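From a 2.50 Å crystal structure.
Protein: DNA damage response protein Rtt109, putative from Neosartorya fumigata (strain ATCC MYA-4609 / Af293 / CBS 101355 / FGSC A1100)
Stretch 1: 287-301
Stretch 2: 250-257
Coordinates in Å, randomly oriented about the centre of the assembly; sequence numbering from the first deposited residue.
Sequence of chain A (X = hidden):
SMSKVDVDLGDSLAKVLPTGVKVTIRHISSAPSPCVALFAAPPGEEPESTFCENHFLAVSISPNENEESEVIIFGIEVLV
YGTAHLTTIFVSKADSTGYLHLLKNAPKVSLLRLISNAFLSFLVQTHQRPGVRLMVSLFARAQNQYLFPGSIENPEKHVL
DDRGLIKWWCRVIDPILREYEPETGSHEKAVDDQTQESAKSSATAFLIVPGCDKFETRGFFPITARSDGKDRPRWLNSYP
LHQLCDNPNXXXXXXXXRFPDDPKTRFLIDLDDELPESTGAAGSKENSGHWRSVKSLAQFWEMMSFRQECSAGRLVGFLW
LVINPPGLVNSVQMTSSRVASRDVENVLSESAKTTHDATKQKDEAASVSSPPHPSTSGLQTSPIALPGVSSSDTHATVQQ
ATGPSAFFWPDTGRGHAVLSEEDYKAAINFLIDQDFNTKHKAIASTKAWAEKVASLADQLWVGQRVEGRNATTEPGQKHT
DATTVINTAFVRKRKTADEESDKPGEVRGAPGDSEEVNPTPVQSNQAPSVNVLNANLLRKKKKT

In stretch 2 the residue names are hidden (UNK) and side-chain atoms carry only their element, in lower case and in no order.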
# COMPACT_ATOMS: atom_id res chain seq x y z
N ASN A 287 -6.15 -10.62 -31.18
CA ASN A 287 -6.23 -10.66 -29.72
C ASN A 287 -5.12 -11.48 -29.07
O ASN A 287 -5.37 -12.29 -28.19
CB ASN A 287 -7.59 -11.21 -29.29
CG ASN A 287 -7.79 -12.65 -29.71
OD1 ASN A 287 -7.34 -13.07 -30.78
ND2 ASN A 287 -8.45 -13.43 -28.85
N SER A 288 -3.89 -11.25 -29.51
CA SER A 288 -2.73 -11.88 -28.88
C SER A 288 -2.42 -11.18 -27.56
O SER A 288 -1.85 -11.77 -26.65
CB SER A 288 -1.52 -11.82 -29.80
OG SER A 288 -1.12 -10.48 -30.04
N GLY A 289 -2.81 -9.91 -27.48
CA GLY A 289 -2.54 -9.09 -26.31
C GLY A 289 -1.09 -8.66 -26.26
O GLY A 289 -0.60 -8.25 -25.21
N HIS A 290 -0.40 -8.74 -27.39
CA HIS A 290 1.01 -8.35 -27.43
C HIS A 290 1.16 -6.90 -27.86
O HIS A 290 0.58 -6.46 -28.85
CB HIS A 290 1.80 -9.26 -28.37
CG HIS A 290 1.94 -10.67 -27.87
ND1 HIS A 290 2.22 -11.73 -28.71
CD2 HIS A 290 1.84 -11.19 -26.63
CE1 HIS A 290 2.29 -12.84 -28.00
NE2 HIS A 290 2.07 -12.54 -26.73
N TRP A 291 1.95 -6.17 -27.09
CA TRP A 291 2.26 -4.79 -27.39
C TRP A 291 3.18 -4.67 -28.60
O TRP A 291 3.85 -5.62 -28.98
CB TRP A 291 2.93 -4.13 -26.20
CG TRP A 291 2.09 -3.99 -24.99
CD1 TRP A 291 0.79 -3.61 -24.93
CD2 TRP A 291 2.51 -4.21 -23.63
NE1 TRP A 291 0.37 -3.57 -23.62
CE2 TRP A 291 1.41 -3.94 -22.81
CE3 TRP A 291 3.72 -4.60 -23.05
CZ2 TRP A 291 1.48 -4.03 -21.42
CZ3 TRP A 291 3.78 -4.71 -21.68
CH2 TRP A 291 2.68 -4.44 -20.88
N ARG A 292 3.22 -3.47 -29.18
CA ARG A 292 4.07 -3.21 -30.33
C ARG A 292 5.50 -2.94 -29.90
O ARG A 292 6.44 -3.59 -30.37
CB ARG A 292 3.52 -2.03 -31.14
CG ARG A 292 4.32 -1.72 -32.40
CD ARG A 292 3.73 -0.56 -33.19
NE ARG A 292 3.79 0.70 -32.44
CZ ARG A 292 2.71 1.40 -32.10
NH1 ARG A 292 2.86 2.53 -31.41
NH2 ARG A 292 1.50 0.97 -32.44
N SER A 293 5.68 -2.00 -28.98
CA SER A 293 7.01 -1.54 -28.62
C SER A 293 7.66 -2.30 -27.47
O SER A 293 8.87 -2.22 -27.28
CB SER A 293 6.97 -0.05 -28.29
OG SER A 293 6.13 0.20 -27.18
N VAL A 294 6.87 -3.04 -26.69
CA VAL A 294 7.41 -3.82 -25.57
C VAL A 294 6.99 -5.28 -25.66
O VAL A 294 5.79 -5.58 -25.72
CB VAL A 294 6.97 -3.24 -24.20
CG1 VAL A 294 7.29 -4.21 -23.07
CG2 VAL A 294 7.61 -1.89 -23.95
N LYS A 295 7.97 -6.19 -25.64
CA LYS A 295 7.72 -7.60 -25.96
C LYS A 295 7.83 -8.56 -24.78
O LYS A 295 7.39 -9.70 -24.87
CB LYS A 295 8.69 -8.05 -27.06
CG LYS A 295 8.51 -7.31 -28.38
CD LYS A 295 7.09 -7.50 -28.91
CE LYS A 295 6.88 -6.80 -30.25
NZ LYS A 295 5.56 -7.19 -30.83
N SER A 296 8.42 -8.11 -23.68
CA SER A 296 8.55 -8.96 -22.51
C SER A 296 8.44 -8.16 -21.22
O SER A 296 8.51 -6.92 -21.22
CB SER A 296 9.89 -9.68 -22.53
OG SER A 296 10.93 -8.77 -22.25
N LEU A 297 8.30 -8.88 -20.11
CA LEU A 297 8.24 -8.25 -18.79
C LEU A 297 9.57 -7.55 -18.48
O LEU A 297 9.58 -6.43 -17.97
CB LEU A 297 7.91 -9.29 -17.73
CG LEU A 297 7.64 -8.76 -16.32
CD1 LEU A 297 6.69 -7.57 -16.37
CD2 LEU A 297 7.08 -9.87 -15.46
N ALA A 298 10.67 -8.21 -18.80
CA ALA A 298 12.00 -7.63 -18.63
C ALA A 298 12.12 -6.30 -19.36
O ALA A 298 12.72 -5.34 -18.87
CB ALA A 298 13.07 -8.60 -19.11
N GLN A 299 11.54 -6.24 -20.56
CA GLN A 299 11.64 -5.06 -21.40
C GLN A 299 10.71 -3.96 -20.90
O GLN A 299 10.97 -2.77 -21.09
CB GLN A 299 11.33 -5.43 -22.85
CG GLN A 299 11.89 -4.47 -23.87
CD GLN A 299 11.48 -4.82 -25.30
OE1 GLN A 299 10.93 -5.90 -25.57
NE2 GLN A 299 11.73 -3.89 -26.22
N PHE A 300 9.62 -4.35 -20.25
CA PHE A 300 8.72 -3.40 -19.60
C PHE A 300 9.45 -2.61 -18.50
O PHE A 300 9.35 -1.39 -18.46
CB PHE A 300 7.49 -4.13 -19.02
CG PHE A 300 6.57 -3.25 -18.20
CD1 PHE A 300 5.60 -2.47 -18.81
CD2 PHE A 300 6.68 -3.21 -16.82
CE1 PHE A 300 4.77 -1.66 -18.06
CE2 PHE A 300 5.85 -2.40 -16.06
CZ PHE A 300 4.89 -1.63 -16.69
N TRP A 301 10.18 -3.30 -17.63
CA TRP A 301 10.89 -2.60 -16.55
C TRP A 301 12.01 -1.72 -17.11
O TRP A 301 12.29 -0.64 -16.57
CB TRP A 301 11.47 -3.59 -15.52
CG TRP A 301 10.42 -4.34 -14.74
CD1 TRP A 301 10.26 -5.69 -14.69
CD2 TRP A 301 9.38 -3.77 -13.92
NE1 TRP A 301 9.19 -6.01 -13.88
CE2 TRP A 301 8.63 -4.85 -13.41
CE3 TRP A 301 9.01 -2.47 -13.57
CZ2 TRP A 301 7.53 -4.66 -12.56
CZ3 TRP A 301 7.92 -2.28 -12.74
CH2 TRP A 301 7.20 -3.38 -12.24
N UNK A 250 1.99 -15.84 -19.94
CA UNK A 250 0.95 -14.98 -20.50
C UNK A 250 1.58 -13.68 -21.01
O UNK A 250 2.72 -13.37 -20.67
c UNK A 250 -0.12 -14.71 -19.46
N UNK A 251 0.85 -12.91 -21.86
CA UNK A 251 1.45 -11.66 -22.36
C UNK A 251 1.78 -10.69 -21.22
O UNK A 251 1.05 -10.66 -20.22
c UNK A 251 -0.49 -13.14 -22.41
c UNK A 251 -0.51 -12.24 -23.59
c UNK A 251 0.36 -11.09 -23.26
N UNK A 252 2.86 -9.90 -21.37
CA UNK A 252 3.32 -9.01 -20.30
C UNK A 252 2.21 -8.13 -19.72
O UNK A 252 2.22 -7.87 -18.53
c UNK A 252 4.39 -8.17 -21.00
c UNK A 252 4.89 -9.04 -22.10
c UNK A 252 3.71 -9.82 -22.57
N UNK A 253 1.26 -7.72 -20.55
CA UNK A 253 0.17 -6.85 -20.09
C UNK A 253 -0.68 -7.49 -19.00
O UNK A 253 -1.47 -6.81 -18.35
c UNK A 253 -4.44 -6.02 -21.92
c UNK A 253 -0.72 -6.44 -21.27
n UNK A 253 -5.08 -4.94 -21.48
n UNK A 253 -5.00 -7.22 -21.80
c UNK A 253 -2.46 -7.03 -22.97
c UNK A 253 -1.55 -7.56 -21.88
n UNK A 253 -3.24 -5.90 -22.48
N UNK A 254 -0.53 -8.80 -18.81
CA UNK A 254 -1.31 -9.54 -17.81
C UNK A 254 -0.53 -9.78 -16.53
O UNK A 254 -1.09 -10.25 -15.54
s UNK A 254 -2.59 -10.84 -19.98
c UNK A 254 -1.76 -10.89 -18.38
N UNK A 255 0.75 -9.46 -16.55
CA UNK A 255 1.65 -9.87 -15.48
C UNK A 255 1.93 -8.77 -14.46
O UNK A 255 2.57 -9.02 -13.45
c UNK A 255 1.94 -12.61 -16.56
c UNK A 255 4.13 -11.99 -17.62
c UNK A 255 2.97 -10.36 -16.08
c UNK A 255 2.79 -11.47 -17.12
N UNK A 256 1.45 -7.55 -14.72
CA UNK A 256 1.68 -6.39 -13.86
C UNK A 256 0.38 -5.85 -13.26
O UNK A 256 -0.60 -5.67 -13.97
c UNK A 256 3.63 -5.79 -15.30
c UNK A 256 2.70 -4.10 -13.71
c UNK A 256 2.38 -5.27 -14.63
N UNK A 257 0.36 -5.59 -11.94
CA UNK A 257 -0.92 -5.15 -11.36
C UNK A 257 -1.23 -3.68 -11.67
O UNK A 257 -0.33 -2.86 -11.73
c UNK A 257 1.41 -5.74 -10.93
c UNK A 257 -0.70 -5.36 -9.86
c UNK A 257 0.77 -5.22 -9.68
O HOH W 1 1.46 -7.55 -23.48

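Position 250 carries a single side-chain carbon and reaches nothing on stretch 1, so it is Ala250. At position 251 three carbons close a ring onto the backbone N, and CB of 251 lies 3.7 Å from His290 CD2, at the edge of the imidazole, and 3.6 Å from Gly289 O; this is Pro251. Its CG sits 3.4 Å from Ser288 O.

Position 252 repeats the pattern, three carbons in a ring closed on N, with CB of 252 placed 3.6 Å from Trp291 CZ3; it is Pro252, the residue most covered by stretch 1. Its CG packs against the backbone leading into the helix, 3.7 Å from Ser296 CA and 3.8 Å from Lys295 O.

Position 253 has a chain of three carbons, a nitrogen, then a carbon bearing two more nitrogens. CB of 253 is 3.3 Å from Trp291 CZ2, and the backbone N lies over one face of the indole. The residue is Arg253, and its CD comes within 3.2 Å of Gly289 O. NE and NH2 find hydrogen-bond partners elsewhere in the structure.

One carbon followed by a sulfur, with no contact to stretch 1, identifies position 254 as Cys254; its N donates to Pro251 O at 2.8 Å. Position 255 holds four carbons forked at the second, and CB of 255 lies 4.2 Å from Leu297 CD2, hence Leu255. At 256 one carbon carries two others, one of which packs over a face of the Phe300 ring and against Leu297 CD1, giving Val256; its CG2 is the atom in question, 3.7 Å from Leu297 CD1 and 4.1 Å from CE2 of Phe300. Position 257 is again a three-carbon ring on N, beyond reach of stretch 1: Pro257.

The contact works by shape and apolar packing, with no direct hydrogen bond between the stretches. A water spans the gap instead, accepting from Arg253 N at 2.9 Å and donating to Gly289 O at 2.8 Å. Gly289 suits its place twice over: its positive phi favours glycine, and an ideal CB would stand only 3.5 Å from Arg253 CD. Farther along, stretch 1 steadies its own backbone, as Ser296 OG caps the helix by accepting from Gln299 N at 3.1 Å and Gln299 OE1 accepts from Lys295 N at 3.0 Å. The rule to read here is that rigid proline rings pack against loop backbone and aromatic rings, aliphatic side chains meet the helix through Leu297 and Phe300, and water serves polar backbone atoms that do not pair directly.

Stretch 2 250-257: APPRCLVP
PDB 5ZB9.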